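Local coordinates for Rho GTPase-activating protein 15 (Homo sapiens, PDB 3BYI) that switches Rho-family GTPases, Rac1 among them, to the inactive GDP-bound state by stimulating GTP hydrolysis through the RhoGAP domain that makes up this chain, at residues 25-30 and 34-39; 67-72 and 89-94; 105-110 and 148-153. All blocks are in the same frame, centred on the assembly; numbering follows the deposited sequence.

In the fold
All three contacts are buried and apolar in this all-helical domain, with no hydrogen bond crossing any of them. Contact 3 lies deepest, its centre about 6 Å from that of the chain; contacts 1 and 2 lie about 13 and 14 Å out. Contact 1 sets a cysteine and a valine against the proline that caps the start of helix 37-49, contact 2 joins helices 63-74 and 89-102 through aliphatic side chains, and contact 3 brings two phenylalanines together between a loop and helix 141-159. The segments of contact 1 also touch both others, meeting helix 63-74 through Phe38 and helix 141-159 through Val35, whereas contacts 2 and 3 stay about 7 Å apart at nearest atoms.

Contact 1: residues 25-30 and 34-39; sequences HKVCER and TVPWFV
Cys28 lays its sulfur over the turn that leads into helix 37-49, where Pro36 holds the N-cap position. SG lies 3.6 Å from Thr34 C and 3.7 Å from Pro36 CD, so the thiol touches both the peptide ahead of Val35 and the proline ring. A chi1 of -78°, with SG anti to the carbonyl carbon, turns it toward this backbone. Beside it Val27 reaches the same ring with one methyl, CG1 standing 3.9 Å from Pro36 CB, and the two side chains cross at about a right angle. Cysteine, valine and proline are all buried and form the compact half of the contact. The side chain of Thr34 marks the looser, more open side, although its carbonyl carbon is in close contact with the sulfur. The CB of that residue points away from helix 24-31, and its side chain makes no close contact with segment 25-30. Its OG1 is hydrogen-bonded to Asp145 OD2 and its carbonyl oxygen to Thr146 OG1, which ties the turn to helix 141-159. The contact thus closes a short connection between two successive helices, with a proline at the N-cap of the second, within the all-helical RhoGAP fold.

Contact 2: residues 67-72 and 89-94; sequences QKLRFI and IHVVTG
Leu69 reaches across to helix 89-102 with a single methyl. CD1 lies 3.9 Å from Val91 CG1, and about as close, at 3.9 Å, to Val91 O, so it rests against both the valine branch and the backbone behind it. The same methyl, Leu69 CD1, is 4.4 Å from Val92 CA, a looser approach to the next residue of the helix. The leucine is extended: CG is anti to the backbone N, chi1 -152°, and CD1 continues away from the main chain, which brings this methyl to the neighbouring helix. The other methyl serves a different helix, with Leu69 CD2 packed against Phe38 CE1 of helix 37-49. Leu69 also touches Ala95, one turn beyond Val91, and Trp86 of the long connection between the two helices. This is side-chain packing between helices 63-74 and 89-102 of the helical RhoGAP domain; the predicted arginine finger, Arg58, lies in the loop ahead of the first of them, away from this contact. On the far partner, Val91 also packs against Thr65 and Ile66 of helix 63-74, while Val92, whose CB points away from Leu69, leans on Cys42 of helix 37-49. One layer further out, Thr93 OG1 donates to His90 O at 2.9 Å, with a C=O...donor angle of 104° and from above the carbonyl plane. The helical bond from Gly94 N ends on the same oxygen, so two donors grip it in this first part of the helix. Thr93 itself packs on Val46 of helix 37-49, and Arg70 forms a salt bridge with Glu102, a polar tie between helices 63-74 and 89-102.

Contact 3: residues 105-110 and 148-153; sequences EPLFPY and KVLFGH
The rings of Phe108, midway along loop 105-110, and Phe151 of helix 141-159 meet in the interior. The side chains come from opposite directions, and Phe151 arrives at the edge of the Phe108 ring, near its plane, with Phe108 CZ 3.9 Å from Phe151 CE1. The neighbouring atoms follow closely, Phe108 CE1 lying 4.1 Å from Phe151 CZ, so CE1 and CZ of both rings take part. In both residues CG is anti to the carbonyl carbon, at chi1 -74° for Phe108 and -72° for Phe151, which sends each ring out to meet its partner. Phe108 also makes an edge-to-face contact with Phe116. Within the loop, Pro106 CD lies 3.3 Å above one face of the Tyr110 ring, toward its rim. Next to the aromatic pair Leu107 approaches Leu150 methyl to methyl, CD2 to CD2 at 4.4 Å, a looser touch. Cutting Phe108 back to an alanine is likely to leave CE1 and CZ of Phe151 without their aromatic partner and to open a gap between loop 105-110 and helix 141-159. The loop is fixed by polar bonds as well: the backbone of Phe108 is hydrogen-bonded to that of Leu179, and Leu107 O accepts from Asn143 ND2. The contact therefore joins the connection between helices 89-102 and 110-120 to helix 141-159, while helix 168-180 lies alongside, with Leu179 touching Phe108, Leu150 and Phe151 alike.

Contact 1: residues 25-30 and 34-39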
ATOM      1  N   HIS A  25      -2.918  12.766  -0.671  1.00 47.59           N
ATOM      2  CA  HIS A  25      -2.515  14.112  -1.084  1.00 47.84           C
ATOM      3  C   HIS A  25      -2.372  15.079   0.063  1.00 46.47           C
ATOM      4  O   HIS A  25      -1.492  15.934   0.034  1.00 44.08           O
ATOM      5  CB  HIS A  25      -3.485  14.658  -2.115  1.00 44.37           C
ATOM      6  CG  HIS A  25      -3.499  13.851  -3.379  1.00 52.03           C
ATOM      7  ND1 HIS A  25      -4.052  14.306  -4.552  1.00 54.56           N
ATOM      8  CD2 HIS A  25      -2.990  12.629  -3.656  1.00 54.31           C
ATOM      9  CE1 HIS A  25      -3.912  13.393  -5.492  1.00 54.27           C
ATOM     10  NE2 HIS A  25      -3.274  12.361  -4.971  1.00 49.76           N
ATOM     11  N   LYS A  26      -3.198  14.900   1.086  1.00 45.17           N
ATOM     12  CA  LYS A  26      -3.091  15.686   2.303  1.00 46.38           C
ATOM     13  C   LYS A  26      -1.934  15.219   3.168  1.00 45.71           C
ATOM     14  O   LYS A  26      -1.252  16.040   3.769  1.00 42.91           O
ATOM     15  CB  LYS A  26      -4.400  15.646   3.104  1.00 47.70           C
ATOM     16  CG  LYS A  26      -5.565  16.373   2.421  1.00 53.26           C
ATOM     17  CD  LYS A  26      -6.266  17.345   3.384  1.00 68.37           C
ATOM     18  N   VAL A  27      -1.714  13.899   3.254  1.00 45.22           N
ATOM     19  CA  VAL A  27      -0.575  13.395   4.054  1.00 45.08           C
ATOM     20  C   VAL A  27       0.728  13.943   3.470  1.00 46.19           C
ATOM     21  O   VAL A  27       1.584  14.464   4.202  1.00 47.03           O
ATOM     22  CB  VAL A  27      -0.546  11.862   4.145  1.00 46.80           C
ATOM     23  CG1 VAL A  27       0.804  11.360   4.722  1.00 39.86           C
ATOM     24  CG2 VAL A  27      -1.775  11.367   4.960  1.00 39.76           C
ATOM     25  N   CYS A  28       0.826  13.875   2.147  1.00 46.46           N
ATOM     26  CA  CYS A  28       2.019  14.244   1.422  1.00 45.95           C
ATOM     27  C   CYS A  28       2.209  15.736   1.434  1.00 46.59           C
ATOM     28  O   CYS A  28       3.324  16.213   1.557  1.00 44.96           O
ATOM     29  CB  CYS A  28       1.975  13.677  -0.006  1.00 43.48           C
ATOM     30  SG  CYS A  28       2.378  11.862  -0.123  1.00 40.70           S
ATOM     31  N   GLU A  29       1.116  16.495   1.369  1.00 50.34           N
ATOM     32  CA  GLU A  29       1.223  17.962   1.363  1.00 46.31           C
ATOM     33  C   GLU A  29       1.777  18.467   2.705  1.00 47.39           C
ATOM     34  O   GLU A  29       2.612  19.413   2.770  1.00 45.42           O
ATOM     35  CB  GLU A  29      -0.145  18.568   1.076  1.00 49.06           C
ATOM     36  CG  GLU A  29      -0.169  20.093   0.751  1.00 60.42           C
ATOM     37  CD  GLU A  29       0.275  20.409  -0.694  1.00 66.48           C
ATOM     38  OE1 GLU A  29       0.497  19.452  -1.489  1.00 65.06           O
ATOM     39  OE2 GLU A  29       0.398  21.618  -1.015  1.00 74.51           O
ATOM     40  N   ARG A  30       1.297  17.848   3.780  1.00 46.28           N
ATOM     41  CA  ARG A  30       1.730  18.185   5.142  1.00 47.72           C
ATOM     42  C   ARG A  30       3.232  17.922   5.363  1.00 48.55           C
ATOM     43  O   ARG A  30       3.883  18.714   6.016  1.00 45.65           O
ATOM     44  CB  ARG A  30       0.911  17.374   6.132  1.00 48.71           C
ATOM     45  CG  ARG A  30       1.008  17.793   7.570  1.00 55.22           C
ATOM     46  CD  ARG A  30       0.251  16.819   8.469  1.00 53.20           C
ATOM     47  NE  ARG A  30       0.435  17.121   9.893  1.00 55.76           N
ATOM     48  CZ  ARG A  30      -0.202  18.084  10.544  1.00 50.46           C
ATOM     49  NH1 ARG A  30      -1.060  18.871   9.901  1.00 63.95           N
ATOM     50  NH2 ARG A  30       0.024  18.279  11.842  1.00 52.66           N
ATOM     51  N   THR A  34       6.128  13.351  -1.846  1.00 44.21           N
ATOM     52  CA  THR A  34       5.251  12.602  -2.743  1.00 41.94           C
ATOM     53  C   THR A  34       5.152  11.155  -2.302  1.00 43.84           C
ATOM     54  O   THR A  34       4.417  10.361  -2.895  1.00 45.58           O
ATOM     55  CB  THR A  34       5.707  12.764  -4.202  1.00 42.96           C
ATOM     56  OG1 THR A  34       7.074  12.377  -4.323  1.00 45.23           O
ATOM     57  CG2 THR A  34       5.589  14.281  -4.650  1.00 38.97           C
ATOM     58  N   VAL A  35       5.902  10.797  -1.257  1.00 43.79           N
ATOM     59  CA  VAL A  35       5.750   9.511  -0.609  1.00 43.15           C
ATOM     60  C   VAL A  35       5.680   9.692   0.902  1.00 43.39           C
ATOM     61  O   VAL A  35       6.567  10.287   1.481  1.00 44.57           O
ATOM     62  CB  VAL A  35       6.928   8.558  -0.926  1.00 45.27           C
ATOM     63  CG1 VAL A  35       6.609   7.182  -0.399  1.00 37.82           C
ATOM     64  CG2 VAL A  35       7.205   8.519  -2.422  1.00 39.67           C
ATOM     65  N   PRO A  36       4.619   9.188   1.546  1.00 44.25           N
ATOM     66  CA  PRO A  36       4.564   9.341   2.990  1.00 45.50           C
ATOM     67  C   PRO A  36       5.732   8.701   3.736  1.00 45.70           C
ATOM     68  O   PRO A  36       6.125   7.572   3.467  1.00 46.94           O
ATOM     69  CB  PRO A  36       3.257   8.639   3.376  1.00 45.06           C
ATOM     70  CG  PRO A  36       2.447   8.629   2.140  1.00 49.34           C
ATOM     71  CD  PRO A  36       3.423   8.512   1.017  1.00 43.85           C
ATOM     72  N   TRP A  37       6.267   9.436   4.688  1.00 48.78           N
ATOM     73  CA  TRP A  37       7.312   8.930   5.577  1.00 49.18           C
ATOM     74  C   TRP A  37       6.973   7.573   6.188  1.00 46.74           C
ATOM     75  O   TRP A  37       7.853   6.744   6.322  1.00 46.14           O
ATOM     76  CB  TRP A  37       7.609   9.919   6.711  1.00 50.93           C
ATOM     77  CG  TRP A  37       8.469  10.978   6.232  1.00 56.29           C
ATOM     78  CD1 TRP A  37       8.128  12.270   5.986  1.00 60.45           C
ATOM     79  CD2 TRP A  37       9.822  10.835   5.848  1.00 59.29           C
ATOM     80  NE1 TRP A  37       9.195  12.944   5.480  1.00 56.16           N
ATOM     81  CE2 TRP A  37      10.259  12.089   5.394  1.00 58.77           C
ATOM     82  CE3 TRP A  37      10.717   9.762   5.851  1.00 58.16           C
ATOM     83  CZ2 TRP A  37      11.573  12.319   4.979  1.00 64.95           C
ATOM     84  CZ3 TRP A  37      11.999   9.969   5.418  1.00 63.48           C
ATOM     85  CH2 TRP A  37      12.424  11.241   4.981  1.00 65.50           C
ATOM     86  N   PHE A  38       5.718   7.366   6.592  1.00 44.70           N
ATOM     87  CA  PHE A  38       5.358   6.114   7.254  1.00 46.47           C
ATOM     88  C   PHE A  38       5.516   4.920   6.302  1.00 46.59           C
ATOM     89  O   PHE A  38       5.922   3.847   6.716  1.00 44.37           O
ATOM     90  CB  PHE A  38       3.937   6.136   7.808  1.00 46.88           C
ATOM     91  CG  PHE A  38       3.535   4.825   8.484  1.00 45.50           C
ATOM     92  CD1 PHE A  38       4.151   4.412   9.655  1.00 46.34           C
ATOM     93  CD2 PHE A  38       2.541   4.016   7.948  1.00 42.02           C
ATOM     94  CE1 PHE A  38       3.740   3.231  10.308  1.00 47.88           C
ATOM     95  CE2 PHE A  38       2.177   2.855   8.566  1.00 41.84           C
ATOM     96  CZ  PHE A  38       2.764   2.468   9.754  1.00 44.40           C
ATOM     97  N   VAL A  39       5.182   5.139   5.025  1.00 46.41           N
ATOM     98  CA  VAL A  39       5.352   4.140   4.004  1.00 44.08           C
ATOM     99  C   VAL A  39       6.854   3.785   3.821  1.00 44.24           C
ATOM    100  O   VAL A  39       7.227   2.626   3.690  1.00 43.52           O
ATOM    101  CB  VAL A  39       4.708   4.588   2.652  1.00 42.49           C
ATOM    102  CG1 VAL A  39       5.106   3.623   1.480  1.00 42.00           C
ATOM    103  CG2 VAL A  39       3.171   4.714   2.792  1.00 41.98           C
TER

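Contact 2: residues 67-72 and 89-94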
ATOM      1  N   GLN A  67      -2.802  -1.775  15.869  1.00 45.15           N
ATOM      2  CA  GLN A  67      -3.655  -0.666  16.264  1.00 43.10           C
ATOM      3  C   GLN A  67      -2.884   0.335  17.138  1.00 44.10           C
ATOM      4  O   GLN A  67      -3.067   1.555  17.017  1.00 42.81           O
ATOM      5  CB  GLN A  67      -4.932  -1.182  16.949  1.00 41.28           C
ATOM      6  CG  GLN A  67      -5.924  -1.883  15.980  1.00 45.22           C
ATOM      7  CD  GLN A  67      -6.681  -0.915  15.019  1.00 39.07           C
ATOM      8  OE1 GLN A  67      -6.237   0.189  14.790  1.00 52.99           O
ATOM      9  NE2 GLN A  67      -7.814  -1.347  14.480  1.00 44.76           N
ATOM     10  N   LYS A  68      -1.998  -0.165  18.004  1.00 44.56           N
ATOM     11  CA  LYS A  68      -1.126   0.724  18.800  1.00 47.15           C
ATOM     12  C   LYS A  68      -0.082   1.424  17.952  1.00 45.39           C
ATOM     13  O   LYS A  68       0.294   2.558  18.240  1.00 46.77           O
ATOM     14  CB  LYS A  68      -0.321  -0.041  19.845  1.00 47.32           C
ATOM     15  CG  LYS A  68      -1.099  -0.653  20.950  1.00 56.33           C
ATOM     16  CD  LYS A  68      -0.224  -1.505  21.824  1.00 50.87           C
ATOM     17  CE  LYS A  68      -0.963  -1.904  23.091  1.00 63.54           C
ATOM     18  NZ  LYS A  68      -0.233  -3.012  23.762  1.00 69.38           N
ATOM     19  N   LEU A  69       0.438   0.719  16.949  1.00 44.99           N
ATOM     20  CA  LEU A  69       1.368   1.318  15.977  1.00 44.83           C
ATOM     21  C   LEU A  69       0.687   2.489  15.257  1.00 45.69           C
ATOM     22  O   LEU A  69       1.227   3.601  15.183  1.00 44.93           O
ATOM     23  CB  LEU A  69       1.820   0.281  14.940  1.00 47.32           C
ATOM     24  CG  LEU A  69       3.202   0.473  14.280  1.00 55.72           C
ATOM     25  CD1 LEU A  69       3.491  -0.627  13.206  1.00 46.04           C
ATOM     26  CD2 LEU A  69       3.416   1.855  13.707  1.00 48.92           C
ATOM     27  N   ARG A  70      -0.501   2.230  14.731  1.00 43.99           N
ATOM     28  CA  ARG A  70      -1.336   3.258  14.085  1.00 42.84           C
ATOM     29  C   ARG A  70      -1.583   4.456  14.996  1.00 43.38           C
ATOM     30  O   ARG A  70      -1.496   5.610  14.569  1.00 41.77           O
ATOM     31  CB  ARG A  70      -2.665   2.644  13.702  1.00 43.50           C
ATOM     32  CG  ARG A  70      -3.706   3.595  13.190  1.00 45.27           C
ATOM     33  CD  ARG A  70      -4.912   2.800  12.875  1.00 42.54           C
ATOM     34  NE  ARG A  70      -6.011   3.576  12.374  1.00 38.95           N
ATOM     35  CZ  ARG A  70      -6.782   4.349  13.138  1.00 42.94           C
ATOM     36  NH1 ARG A  70      -6.567   4.442  14.432  1.00 46.06           N
ATOM     37  NH2 ARG A  70      -7.786   5.018  12.605  1.00 38.98           N
ATOM     38  N   PHE A  71      -1.877   4.180  16.260  1.00 45.51           N
ATOM     39  CA  PHE A  71      -2.167   5.251  17.205  1.00 45.82           C
ATOM     40  C   PHE A  71      -0.965   6.165  17.424  1.00 47.27           C
ATOM     41  O   PHE A  71      -1.066   7.395  17.412  1.00 45.47           O
ATOM     42  CB  PHE A  71      -2.558   4.692  18.564  1.00 46.66           C
ATOM     43  CG  PHE A  71      -2.913   5.762  19.562  1.00 49.56           C
ATOM     44  CD1 PHE A  71      -4.221   6.243  19.641  1.00 53.15           C
ATOM     45  CD2 PHE A  71      -1.944   6.321  20.388  1.00 51.32           C
ATOM     46  CE1 PHE A  71      -4.571   7.240  20.537  1.00 49.59           C
ATOM     47  CE2 PHE A  71      -2.286   7.322  21.319  1.00 56.30           C
ATOM     48  CZ  PHE A  71      -3.604   7.781  21.383  1.00 50.76           C
ATOM     49  N   ILE A  72       0.179   5.540  17.686  1.00 49.77           N
ATOM     50  CA  ILE A  72       1.434   6.271  17.861  1.00 48.87           C
ATOM     51  C   ILE A  72       1.710   7.157  16.632  1.00 47.51           C
ATOM     52  O   ILE A  72       2.092   8.318  16.745  1.00 47.84           O
ATOM     53  CB  ILE A  72       2.629   5.305  18.130  1.00 49.59           C
ATOM     54  CG1 ILE A  72       2.586   4.790  19.586  1.00 50.98           C
ATOM     55  CG2 ILE A  72       3.931   5.973  17.816  1.00 50.51           C
ATOM     56  CD1 ILE A  72       3.576   3.602  19.863  1.00 52.64           C
ATOM     57  N   ILE A  89       7.779  -8.492  12.437  1.00 40.11           N
ATOM     58  CA  ILE A  89       7.706  -7.717  11.180  1.00 41.41           C
ATOM     59  C   ILE A  89       6.327  -7.803  10.522  1.00 42.09           C
ATOM     60  O   ILE A  89       6.012  -7.011   9.628  1.00 45.36           O
ATOM     61  CB  ILE A  89       8.799  -8.140  10.171  1.00 38.50           C
ATOM     62  CG1 ILE A  89       8.934  -7.113   9.047  1.00 35.73           C
ATOM     63  CG2 ILE A  89       8.549  -9.586   9.641  1.00 31.64           C
ATOM     64  CD1 ILE A  89       9.384  -5.744   9.478  1.00 29.92           C
ATOM     65  N   HIS A  90       5.510  -8.764  10.932  1.00 42.75           N
ATOM     66  CA  HIS A  90       4.152  -8.850  10.413  1.00 42.57           C
ATOM     67  C   HIS A  90       3.220  -7.741  10.957  1.00 40.38           C
ATOM     68  O   HIS A  90       2.216  -7.417  10.339  1.00 41.34           O
ATOM     69  CB  HIS A  90       3.561 -10.219  10.703  1.00 43.31           C
ATOM     70  CG  HIS A  90       4.323 -11.350  10.101  1.00 44.15           C
ATOM     71  ND1 HIS A  90       4.563 -11.438   8.747  1.00 36.01           N
ATOM     72  CD2 HIS A  90       4.896 -12.444  10.664  1.00 40.72           C
ATOM     73  CE1 HIS A  90       5.234 -12.554   8.499  1.00 39.94           C
ATOM     74  NE2 HIS A  90       5.451 -13.179   9.643  1.00 41.88           N
ATOM     75  N   VAL A  91       3.542  -7.185  12.122  1.00 41.42           N
ATOM     76  CA  VAL A  91       2.869  -5.978  12.621  1.00 41.29           C
ATOM     77  C   VAL A  91       3.160  -4.770  11.691  1.00 41.42           C
ATOM     78  O   VAL A  91       2.283  -3.938  11.432  1.00 41.83           O
ATOM     79  CB  VAL A  91       3.259  -5.650  14.121  1.00 42.58           C
ATOM     80  CG1 VAL A  91       2.780  -4.236  14.538  1.00 40.75           C
ATOM     81  CG2 VAL A  91       2.727  -6.705  15.071  1.00 31.90           C
ATOM     82  N   VAL A  92       4.383  -4.711  11.160  1.00 41.91           N
ATOM     83  CA  VAL A  92       4.816  -3.629  10.249  1.00 41.42           C
ATOM     84  C   VAL A  92       4.119  -3.772   8.907  1.00 40.84           C
ATOM     85  O   VAL A  92       3.546  -2.799   8.377  1.00 41.01           O
ATOM     86  CB  VAL A  92       6.361  -3.597  10.108  1.00 42.81           C
ATOM     87  CG1 VAL A  92       6.826  -2.618   9.032  1.00 38.74           C
ATOM     88  CG2 VAL A  92       6.987  -3.286  11.466  1.00 41.02           C
ATOM     89  N   THR A  93       4.145  -4.982   8.346  1.00 42.64           N
ATOM     90  CA  THR A  93       3.464  -5.206   7.085  1.00 40.18           C
ATOM     91  C   THR A  93       1.977  -4.940   7.228  1.00 41.68           C
ATOM     92  O   THR A  93       1.394  -4.347   6.354  1.00 42.71           O
ATOM     93  CB  THR A  93       3.616  -6.625   6.557  1.00 41.03           C
ATOM     94  OG1 THR A  93       3.055  -7.511   7.517  1.00 41.75           O
ATOM     95  CG2 THR A  93       5.097  -6.977   6.236  1.00 37.90           C
ATOM     96  N   GLY A  94       1.374  -5.406   8.331  1.00 42.62           N
ATOM     97  CA  GLY A  94      -0.038  -5.167   8.608  1.00 41.87           C
ATOM     98  C   GLY A  94      -0.408  -3.700   8.728  1.00 41.85           C
ATOM     99  O   GLY A  94      -1.439  -3.279   8.247  1.00 44.70           O
TER

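Contact 3: residues 105-110 and 148-153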
ATOM      1  N   GLU A 105      -9.304   7.477  -0.544  1.00 44.75           N
ATOM      2  CA  GLU A 105      -9.339   7.069  -1.936  1.00 45.85           C
ATOM      3  C   GLU A 105      -8.170   6.084  -2.048  1.00 45.81           C
ATOM      4  O   GLU A 105      -7.132   6.274  -1.397  1.00 43.31           O
ATOM      5  CB  GLU A 105      -9.158   8.268  -2.871  1.00 45.48           C
ATOM      6  CG  GLU A 105      -9.392   7.930  -4.347  1.00 60.55           C
ATOM      7  CD  GLU A 105      -9.051   9.069  -5.321  1.00 62.64           C
ATOM      8  OE1 GLU A 105      -8.289  10.009  -4.964  1.00 70.00           O
ATOM      9  OE2 GLU A 105      -9.555   9.007  -6.470  1.00 63.00           O
ATOM     10  N   PRO A 106      -8.354   4.990  -2.805  1.00 46.25           N
ATOM     11  CA  PRO A 106      -7.221   4.084  -2.989  1.00 43.62           C
ATOM     12  C   PRO A 106      -6.011   4.675  -3.731  1.00 44.00           C
ATOM     13  O   PRO A 106      -6.133   5.664  -4.447  1.00 42.35           O
ATOM     14  CB  PRO A 106      -7.843   2.869  -3.741  1.00 43.62           C
ATOM     15  CG  PRO A 106      -9.208   3.274  -4.155  1.00 43.51           C
ATOM     16  CD  PRO A 106      -9.607   4.498  -3.411  1.00 45.74           C
ATOM     17  N   LEU A 107      -4.845   4.030  -3.568  1.00 45.42           N
ATOM     18  CA  LEU A 107      -3.622   4.455  -4.255  1.00 43.87           C
ATOM     19  C   LEU A 107      -3.851   4.607  -5.761  1.00 44.54           C
ATOM     20  O   LEU A 107      -3.353   5.541  -6.384  1.00 45.47           O
ATOM     21  CB  LEU A 107      -2.480   3.468  -3.999  1.00 44.02           C
ATOM     22  CG  LEU A 107      -1.074   3.814  -4.544  1.00 46.36           C
ATOM     23  CD1 LEU A 107      -0.592   5.151  -4.025  1.00 39.81           C
ATOM     24  CD2 LEU A 107      -0.047   2.687  -4.225  1.00 34.67           C
ATOM     25  N   PHE A 108      -4.584   3.658  -6.322  1.00 43.06           N
ATOM     26  CA  PHE A 108      -5.015   3.724  -7.706  1.00 43.74           C
ATOM     27  C   PHE A 108      -6.325   4.496  -7.712  1.00 44.29           C
ATOM     28  O   PHE A 108      -7.357   3.949  -7.252  1.00 45.68           O
ATOM     29  CB  PHE A 108      -5.257   2.302  -8.240  1.00 42.17           C
ATOM     30  CG  PHE A 108      -3.999   1.535  -8.510  1.00 41.81           C
ATOM     31  CD1 PHE A 108      -3.219   1.043  -7.459  1.00 41.23           C
ATOM     32  CD2 PHE A 108      -3.596   1.298  -9.803  1.00 41.75           C
ATOM     33  CE1 PHE A 108      -2.064   0.337  -7.702  1.00 39.03           C
ATOM     34  CE2 PHE A 108      -2.433   0.608 -10.057  1.00 41.52           C
ATOM     35  CZ  PHE A 108      -1.669   0.112  -9.011  1.00 45.19           C
ATOM     36  N   PRO A 109      -6.315   5.757  -8.204  1.00 43.24           N
ATOM     37  CA  PRO A 109      -7.558   6.489  -8.108  1.00 45.11           C
ATOM     38  C   PRO A 109      -8.701   5.831  -8.883  1.00 47.29           C
ATOM     39  O   PRO A 109      -8.509   5.260  -9.964  1.00 47.22           O
ATOM     40  CB  PRO A 109      -7.206   7.881  -8.677  1.00 44.52           C
ATOM     41  CG  PRO A 109      -5.677   7.956  -8.586  1.00 43.23           C
ATOM     42  CD  PRO A 109      -5.260   6.562  -8.856  1.00 42.33           C
ATOM     43  N   TYR A 110      -9.880   5.922  -8.289  1.00 50.08           N
ATOM     44  CA  TYR A 110     -11.128   5.501  -8.903  1.00 53.49           C
ATOM     45  C   TYR A 110     -11.294   6.068 -10.333  1.00 50.36           C
ATOM     46  O   TYR A 110     -11.768   5.365 -11.230  1.00 51.69           O
ATOM     47  CB  TYR A 110     -12.328   6.002  -8.058  1.00 57.74           C
ATOM     48  CG  TYR A 110     -12.464   5.539  -6.603  1.00 58.08           C
ATOM     49  CD1 TYR A 110     -12.609   4.191  -6.288  1.00 62.10           C
ATOM     50  CD2 TYR A 110     -12.535   6.483  -5.548  1.00 63.42           C
ATOM     51  CE1 TYR A 110     -12.774   3.764  -4.962  1.00 68.09           C
ATOM     52  CE2 TYR A 110     -12.712   6.077  -4.204  1.00 62.64           C
ATOM     53  CZ  TYR A 110     -12.825   4.708  -3.919  1.00 69.62           C
ATOM     54  OH  TYR A 110     -12.964   4.280  -2.596  1.00 66.06           O
ATOM     55  N   LYS A 148       5.700   3.658  -7.227  1.00 44.87           N
ATOM     56  CA  LYS A 148       7.077   3.282  -7.572  1.00 45.48           C
ATOM     57  C   LYS A 148       7.836   2.731  -6.368  1.00 44.94           C
ATOM     58  O   LYS A 148       8.458   1.681  -6.444  1.00 45.53           O
ATOM     59  CB  LYS A 148       7.832   4.462  -8.149  1.00 47.02           C
ATOM     60  CG  LYS A 148       9.182   4.082  -8.737  1.00 43.12           C
ATOM     61  CD  LYS A 148       9.902   5.261  -9.312  1.00 48.24           C
ATOM     62  CE  LYS A 148      11.241   4.835  -9.954  1.00 52.78           C
ATOM     63  NZ  LYS A 148      11.606   5.799 -11.054  1.00 52.76           N
ATOM     64  N   VAL A 149       7.773   3.446  -5.252  1.00 44.59           N
ATOM     65  CA  VAL A 149       8.447   3.020  -4.036  1.00 43.81           C
ATOM     66  C   VAL A 149       7.880   1.649  -3.542  1.00 44.60           C
ATOM     67  O   VAL A 149       8.645   0.736  -3.229  1.00 46.55           O
ATOM     68  CB  VAL A 149       8.383   4.157  -2.957  1.00 43.27           C
ATOM     69  CG1 VAL A 149       8.675   3.650  -1.581  1.00 45.34           C
ATOM     70  CG2 VAL A 149       9.350   5.307  -3.300  1.00 43.05           C
ATOM     71  N   LEU A 150       6.560   1.503  -3.480  1.00 45.00           N
ATOM     72  CA  LEU A 150       5.973   0.263  -2.991  1.00 44.60           C
ATOM     73  C   LEU A 150       6.247  -0.924  -3.944  1.00 43.48           C
ATOM     74  O   LEU A 150       6.733  -1.949  -3.531  1.00 46.19           O
ATOM     75  CB  LEU A 150       4.475   0.438  -2.734  1.00 45.20           C
ATOM     76  CG  LEU A 150       3.722  -0.812  -2.275  1.00 45.49           C
ATOM     77  CD1 LEU A 150       4.134  -1.288  -0.889  1.00 37.99           C
ATOM     78  CD2 LEU A 150       2.261  -0.532  -2.354  1.00 36.31           C
ATOM     79  N   PHE A 151       5.935  -0.791  -5.222  1.00 45.47           N
ATOM     80  CA  PHE A 151       6.212  -1.876  -6.160  1.00 44.51           C
ATOM     81  C   PHE A 151       7.710  -2.204  -6.287  1.00 43.69           C
ATOM     82  O   PHE A 151       8.078  -3.353  -6.435  1.00 43.44           O
ATOM     83  CB  PHE A 151       5.567  -1.587  -7.514  1.00 46.04           C
ATOM     84  CG  PHE A 151       4.072  -1.735  -7.481  1.00 47.02           C
ATOM     85  CD1 PHE A 151       3.237  -0.636  -7.618  1.00 48.21           C
ATOM     86  CD2 PHE A 151       3.510  -2.981  -7.276  1.00 48.86           C
ATOM     87  CE1 PHE A 151       1.867  -0.775  -7.560  1.00 46.05           C
ATOM     88  CE2 PHE A 151       2.144  -3.136  -7.198  1.00 52.42           C
ATOM     89  CZ  PHE A 151       1.319  -2.024  -7.338  1.00 44.11           C
ATOM     90  N   GLY A 152       8.558  -1.191  -6.226  1.00 41.38           N
ATOM     91  CA  GLY A 152      10.013  -1.392  -6.260  1.00 42.46           C
ATOM     92  C   GLY A 152      10.447  -2.260  -5.087  1.00 44.58           C
ATOM     93  O   GLY A 152      11.222  -3.173  -5.248  1.00 44.02           O
ATOM     94  N   HIS A 153       9.914  -1.956  -3.904  1.00 44.09           N
ATOM     95  CA  HIS A 153      10.106  -2.775  -2.711  1.00 44.38           C
ATOM     96  C   HIS A 153       9.625  -4.209  -2.894  1.00 44.08           C
ATOM     97  O   HIS A 153      10.271  -5.172  -2.454  1.00 41.94           O
ATOM     98  CB  HIS A 153       9.329  -2.126  -1.544  1.00 45.67           C
ATOM     99  CG  HIS A 153       9.204  -2.991  -0.323  1.00 45.05           C
ATOM    100  ND1 HIS A 153      10.292  -3.429   0.406  1.00 49.21           N
ATOM    101  CD2 HIS A 153       8.118  -3.483   0.302  1.00 39.69           C
ATOM    102  CE1 HIS A 153       9.874  -4.151   1.433  1.00 41.43           C
ATOM    103  NE2 HIS A 153       8.557  -4.207   1.388  1.00 42.82           N
TER